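Local coordinates for protein replicative DNA helicase (Nostoc punctiforme, PDB 4O1R) that contains an intein that probably excises itself from the helicase precursor by protein splicing, joining the flanking sequences through a new peptide bond, at residues F52-L66 / D109-F123. Numbering follows the deposited sequence.
Unlike the reference sequence in segment 109-123: Thr115 (reference Glu).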
# COMPACT_ATOMS: atom_id res chain seq x y z
N PHE A 52 5.48 -2.96 12.11
CA PHE A 52 6.74 -3.66 12.40
C PHE A 52 7.68 -3.65 11.21
O PHE A 52 7.26 -3.54 10.06
CB PHE A 52 6.43 -5.11 12.81
CG PHE A 52 5.53 -5.83 11.84
CD1 PHE A 52 4.14 -5.75 11.96
CD2 PHE A 52 6.07 -6.58 10.80
CE1 PHE A 52 3.31 -6.39 11.06
CE2 PHE A 52 5.24 -7.23 9.88
CZ PHE A 52 3.85 -7.14 10.02
N SER A 53 8.97 -3.80 11.52
CA SER A 53 10.01 -4.03 10.53
C SER A 53 10.08 -5.51 10.22
O SER A 53 9.95 -6.36 11.10
CB SER A 53 11.35 -3.61 11.15
OG SER A 53 12.43 -4.04 10.35
N THR A 54 10.33 -5.83 8.95
CA THR A 54 10.58 -7.22 8.60
C THR A 54 12.03 -7.45 8.17
O THR A 54 12.37 -8.53 7.67
CB THR A 54 9.63 -7.76 7.51
OG1 THR A 54 9.83 -7.00 6.32
CG2 THR A 54 8.18 -7.66 7.94
N GLY A 55 12.89 -6.46 8.39
CA GLY A 55 14.31 -6.59 8.05
C GLY A 55 14.67 -5.80 6.81
O GLY A 55 13.89 -4.94 6.37
N ILE A 56 15.84 -6.10 6.25
CA ILE A 56 16.32 -5.44 5.05
C ILE A 56 16.03 -6.33 3.86
O ILE A 56 16.42 -7.51 3.86
CB ILE A 56 17.82 -5.16 5.18
CG1 ILE A 56 18.06 -4.09 6.27
CG2 ILE A 56 18.39 -4.70 3.83
CD1 ILE A 56 19.52 -3.97 6.72
N LYS A 57 15.32 -5.80 2.87
CA LYS A 57 14.88 -6.58 1.72
C LYS A 57 15.00 -5.76 0.44
O LYS A 57 15.05 -4.53 0.49
CB LYS A 57 13.42 -7.03 1.92
CG LYS A 57 13.34 -8.08 3.03
CD LYS A 57 11.95 -8.60 3.26
CE LYS A 57 11.81 -9.18 4.65
NZ LYS A 57 12.64 -10.40 4.84
N PRO A 58 15.01 -6.44 -0.72
CA PRO A 58 15.01 -5.74 -2.01
C PRO A 58 13.69 -5.01 -2.26
O PRO A 58 12.61 -5.52 -1.95
CB PRO A 58 15.22 -6.87 -3.03
CG PRO A 58 15.68 -8.06 -2.25
CD PRO A 58 15.05 -7.91 -0.90
N LEU A 59 13.81 -3.81 -2.81
CA LEU A 59 12.67 -2.96 -3.12
C LEU A 59 12.58 -2.68 -4.61
O LEU A 59 13.61 -2.55 -5.28
CB LEU A 59 12.77 -1.62 -2.39
CG LEU A 59 12.46 -1.65 -0.90
CD1 LEU A 59 12.83 -0.34 -0.24
CD2 LEU A 59 10.98 -1.99 -0.66
N PHE A 60 11.33 -2.54 -5.07
CA PHE A 60 11.04 -2.10 -6.43
C PHE A 60 10.20 -0.84 -6.36
O PHE A 60 9.27 -0.77 -5.56
CB PHE A 60 10.27 -3.18 -7.19
CG PHE A 60 11.07 -4.43 -7.42
CD1 PHE A 60 11.22 -5.37 -6.39
CD2 PHE A 60 11.70 -4.65 -8.64
CE1 PHE A 60 11.99 -6.52 -6.58
CE2 PHE A 60 12.48 -5.80 -8.83
CZ PHE A 60 12.61 -6.73 -7.80
N THR A 61 10.54 0.14 -7.20
CA THR A 61 9.74 1.37 -7.32
C THR A 61 8.72 1.18 -8.43
O THR A 61 9.08 0.90 -9.59
CB THR A 61 10.63 2.56 -7.64
OG1 THR A 61 11.64 2.65 -6.63
CG2 THR A 61 9.83 3.86 -7.64
N LEU A 62 7.45 1.32 -8.07
CA LEU A 62 6.36 1.22 -9.02
C LEU A 62 5.76 2.61 -9.19
O LEU A 62 5.49 3.28 -8.19
CB LEU A 62 5.33 0.23 -8.48
CG LEU A 62 4.08 -0.02 -9.34
CD1 LEU A 62 3.58 -1.43 -9.11
CD2 LEU A 62 3.00 1.01 -9.03
N THR A 63 5.58 3.03 -10.44
CA THR A 63 5.02 4.35 -10.74
C THR A 63 3.81 4.20 -11.63
O THR A 63 3.82 3.39 -12.56
CB THR A 63 6.07 5.25 -11.43
OG1 THR A 63 7.26 5.27 -10.63
CG2 THR A 63 5.58 6.68 -11.61
N THR A 64 2.77 4.99 -11.36
CA THR A 64 1.55 4.95 -12.17
C THR A 64 1.47 6.16 -13.10
O THR A 64 2.20 7.15 -12.93
CB THR A 64 0.27 4.87 -11.30
OG1 THR A 64 0.03 6.15 -10.70
CG2 THR A 64 0.38 3.78 -10.23
N ARG A 65 0.54 6.10 -14.05
CA ARG A 65 0.35 7.15 -15.05
C ARG A 65 -0.01 8.51 -14.43
O ARG A 65 0.43 9.55 -14.93
CB ARG A 65 -0.69 6.70 -16.08
CG ARG A 65 -0.95 7.66 -17.24
CD ARG A 65 -1.87 7.02 -18.31
NE ARG A 65 -3.14 6.55 -17.74
CZ ARG A 65 -3.94 5.62 -18.29
NH1 ARG A 65 -3.63 5.05 -19.45
NH2 ARG A 65 -5.06 5.26 -17.67
N LEU A 66 -0.79 8.50 -13.35
CA LEU A 66 -1.15 9.73 -12.62
C LEU A 66 -0.00 10.27 -11.79
O LEU A 66 -0.09 11.37 -11.23
CB LEU A 66 -2.33 9.49 -11.69
CG LEU A 66 -3.72 9.32 -12.31
CD1 LEU A 66 -4.67 9.21 -11.20
CD2 LEU A 66 -4.12 10.49 -13.18
N ASP A 109 -5.60 2.87 -12.25
CA ASP A 109 -4.52 3.61 -12.90
C ASP A 109 -3.55 2.64 -13.57
O ASP A 109 -3.32 1.54 -13.10
CB ASP A 109 -3.79 4.49 -11.88
CG ASP A 109 -3.06 5.66 -12.53
OD1 ASP A 109 -3.18 5.89 -13.75
OD2 ASP A 109 -2.39 6.37 -11.76
N GLU A 110 -2.95 3.10 -14.66
CA GLU A 110 -2.00 2.30 -15.41
C GLU A 110 -0.60 2.37 -14.80
O GLU A 110 -0.11 3.46 -14.46
CB GLU A 110 -1.94 2.88 -16.83
CG GLU A 110 -1.09 2.08 -17.77
CD GLU A 110 -0.70 2.84 -19.01
OE1 GLU A 110 -0.36 4.04 -18.91
OE2 GLU A 110 -0.68 2.22 -20.08
N ILE A 111 0.06 1.22 -14.69
CA ILE A 111 1.48 1.17 -14.32
C ILE A 111 2.33 1.62 -15.50
O ILE A 111 2.19 1.07 -16.61
CB ILE A 111 1.90 -0.25 -13.93
CG1 ILE A 111 1.14 -0.71 -12.68
CG2 ILE A 111 3.43 -0.32 -13.68
CD1 ILE A 111 1.22 -2.19 -12.44
N VAL A 112 3.19 2.62 -15.28
CA VAL A 112 4.12 3.08 -16.33
C VAL A 112 5.56 2.60 -16.14
O VAL A 112 6.32 2.57 -17.10
CB VAL A 112 4.07 4.62 -16.55
CG1 VAL A 112 2.68 5.07 -17.00
CG2 VAL A 112 4.49 5.37 -15.31
N SER A 113 5.92 2.22 -14.92
CA SER A 113 7.26 1.71 -14.68
C SER A 113 7.35 0.89 -13.42
O SER A 113 6.66 1.17 -12.43
CB SER A 113 8.29 2.85 -14.66
OG SER A 113 8.02 3.74 -13.62
N ILE A 114 8.19 -0.14 -13.48
CA ILE A 114 8.61 -0.89 -12.29
C ILE A 114 10.12 -1.03 -12.40
O ILE A 114 10.63 -1.51 -13.42
CB ILE A 114 7.94 -2.28 -12.16
CG1 ILE A 114 6.41 -2.14 -12.14
CG2 ILE A 114 8.42 -2.96 -10.89
CD1 ILE A 114 5.70 -3.49 -12.18
N THR A 115 10.83 -0.64 -11.34
CA THR A 115 12.29 -0.56 -11.38
C THR A 115 12.87 -1.05 -10.08
O THR A 115 12.51 -0.55 -9.01
CB THR A 115 12.73 0.92 -11.58
OG1 THR A 115 12.13 1.48 -12.76
CG2 THR A 115 14.25 1.05 -11.66
N TYR A 116 13.79 -2.01 -10.13
CA TYR A 116 14.53 -2.38 -8.93
C TYR A 116 15.24 -1.15 -8.37
O TYR A 116 15.91 -0.42 -9.11
CB TYR A 116 15.52 -3.50 -9.25
CG TYR A 116 16.39 -3.84 -8.07
CD1 TYR A 116 15.83 -4.35 -6.90
CD2 TYR A 116 17.75 -3.64 -8.11
CE1 TYR A 116 16.62 -4.66 -5.79
CE2 TYR A 116 18.55 -3.95 -7.02
CZ TYR A 116 17.98 -4.45 -5.86
OH TYR A 116 18.78 -4.75 -4.77
N SER A 117 15.11 -0.92 -7.07
CA SER A 117 15.72 0.28 -6.47
C SER A 117 16.50 0.02 -5.19
O SER A 117 16.61 0.89 -4.32
CB SER A 117 14.66 1.38 -6.28
OG SER A 117 13.62 0.91 -5.46
N GLY A 118 17.03 -1.19 -5.05
CA GLY A 118 18.01 -1.47 -4.00
C GLY A 118 17.39 -2.10 -2.78
O GLY A 118 16.22 -2.45 -2.78
N GLU A 119 18.20 -2.25 -1.75
CA GLU A 119 17.76 -2.86 -0.49
C GLU A 119 17.69 -1.82 0.61
O GLU A 119 18.58 -0.96 0.72
CB GLU A 119 18.72 -3.98 -0.07
CG GLU A 119 18.81 -5.15 -1.04
CD GLU A 119 19.77 -6.24 -0.57
OE1 GLU A 119 20.61 -5.97 0.32
OE2 GLU A 119 19.66 -7.36 -1.10
N GLU A 120 16.65 -1.90 1.42
CA GLU A 120 16.50 -1.04 2.59
C GLU A 120 15.73 -1.80 3.64
O GLU A 120 15.13 -2.83 3.35
CB GLU A 120 15.67 0.22 2.26
CG GLU A 120 16.23 1.10 1.17
CD GLU A 120 15.49 2.41 1.04
OE1 GLU A 120 14.47 2.64 1.73
OE2 GLU A 120 15.94 3.23 0.22
N GLU A 121 15.72 -1.29 4.87
CA GLU A 121 14.79 -1.81 5.86
C GLU A 121 13.34 -1.59 5.39
O GLU A 121 13.02 -0.55 4.80
CB GLU A 121 15.01 -1.17 7.23
CG GLU A 121 14.23 -1.86 8.32
CD GLU A 121 14.51 -1.35 9.71
OE1 GLU A 121 15.14 -0.28 9.84
OE2 GLU A 121 14.09 -2.03 10.66
N VAL A 122 12.49 -2.59 5.59
CA VAL A 122 11.11 -2.53 5.12
C VAL A 122 10.15 -2.85 6.26
O VAL A 122 10.52 -3.48 7.26
CB VAL A 122 10.87 -3.43 3.88
CG1 VAL A 122 11.63 -2.91 2.69
CG2 VAL A 122 11.24 -4.86 4.17
N PHE A 123 8.91 -2.38 6.10
CA PHE A 123 7.93 -2.31 7.19
C PHE A 123 6.56 -2.71 6.70
O PHE A 123 6.23 -2.57 5.52
CB PHE A 123 7.87 -0.87 7.73
CG PHE A 123 9.18 -0.36 8.22
CD1 PHE A 123 10.10 0.22 7.34
CD2 PHE A 123 9.52 -0.46 9.57
CE1 PHE A 123 11.34 0.68 7.78
CE2 PHE A 123 10.76 0.01 10.02
CZ PHE A 123 11.66 0.58 9.13
O HOH W 1 9.05 3.18 -11.16
O HOH W 2 -4.34 7.67 -15.39
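Asp109 OD2 takes two hydrogen bonds from the end of 52-66: Thr64 OG1, 2.7 Å away, meets it from above the carboxylate plane, while Leu66 N lies 3.1 Å from OD2 on its syn lone pair. The same oxygen also bonds to Tyr107 OH. With CG anti to the backbone N (chi1 -157°), Asp109 carries its carboxylate across to the turn, and a water links OD1 to Arg65 NE at the guanidinium edge. An asparagine here would probably leave the hydroxyl and amide with a weaker, uncharged acceptor and strip Arg65 of a nearby negative charge. Glu110 lays CB over the centre of the Arg65 guanidinium face, and its OE1, 3.5 Å from Arg65 NH1, forms a salt bridge of charges alone, since OE1 lies well out of the guanidinium plane and no N-H points at it. At the far end, Ser53 OG donates to the anti lone pair of Glu121 OE2 (2.6 Å) and accepts from Gly55 N in an ST turn. Between these ends the backbones pair antiparallel, part of the long curved strands of the all-beta intein (HINT) fold; the chain turns a corner at Ile56 while 109-123 runs on as one strand. A classic bulge sets Val112 and Ser113 against Thr63, and a second register shift falls between Pro58 and Phe60. Thr61 OG1 and Ser117 OG share a hydrogen bond of 2.9 Å; farther along that face a water joins Thr61 O, Thr63 OG1 and Ser113 OG. On the other face Tyr116 turns its ring edge to the Phe60 ring face, planes at 62°, with Pro58 CB 3.8 Å from Tyr116 CE1 at the tyrosine's own edge. Back on the face of Thr61 and Thr63, the Leu59 and Val122 side chains slide past each other in opposite directions, CD2 of Leu59 3.5 Å from CG1 of Val122, while Leu59 CD1 rests against the aliphatic part of Glu120, whose carboxylate is salt-bridged to Arg71.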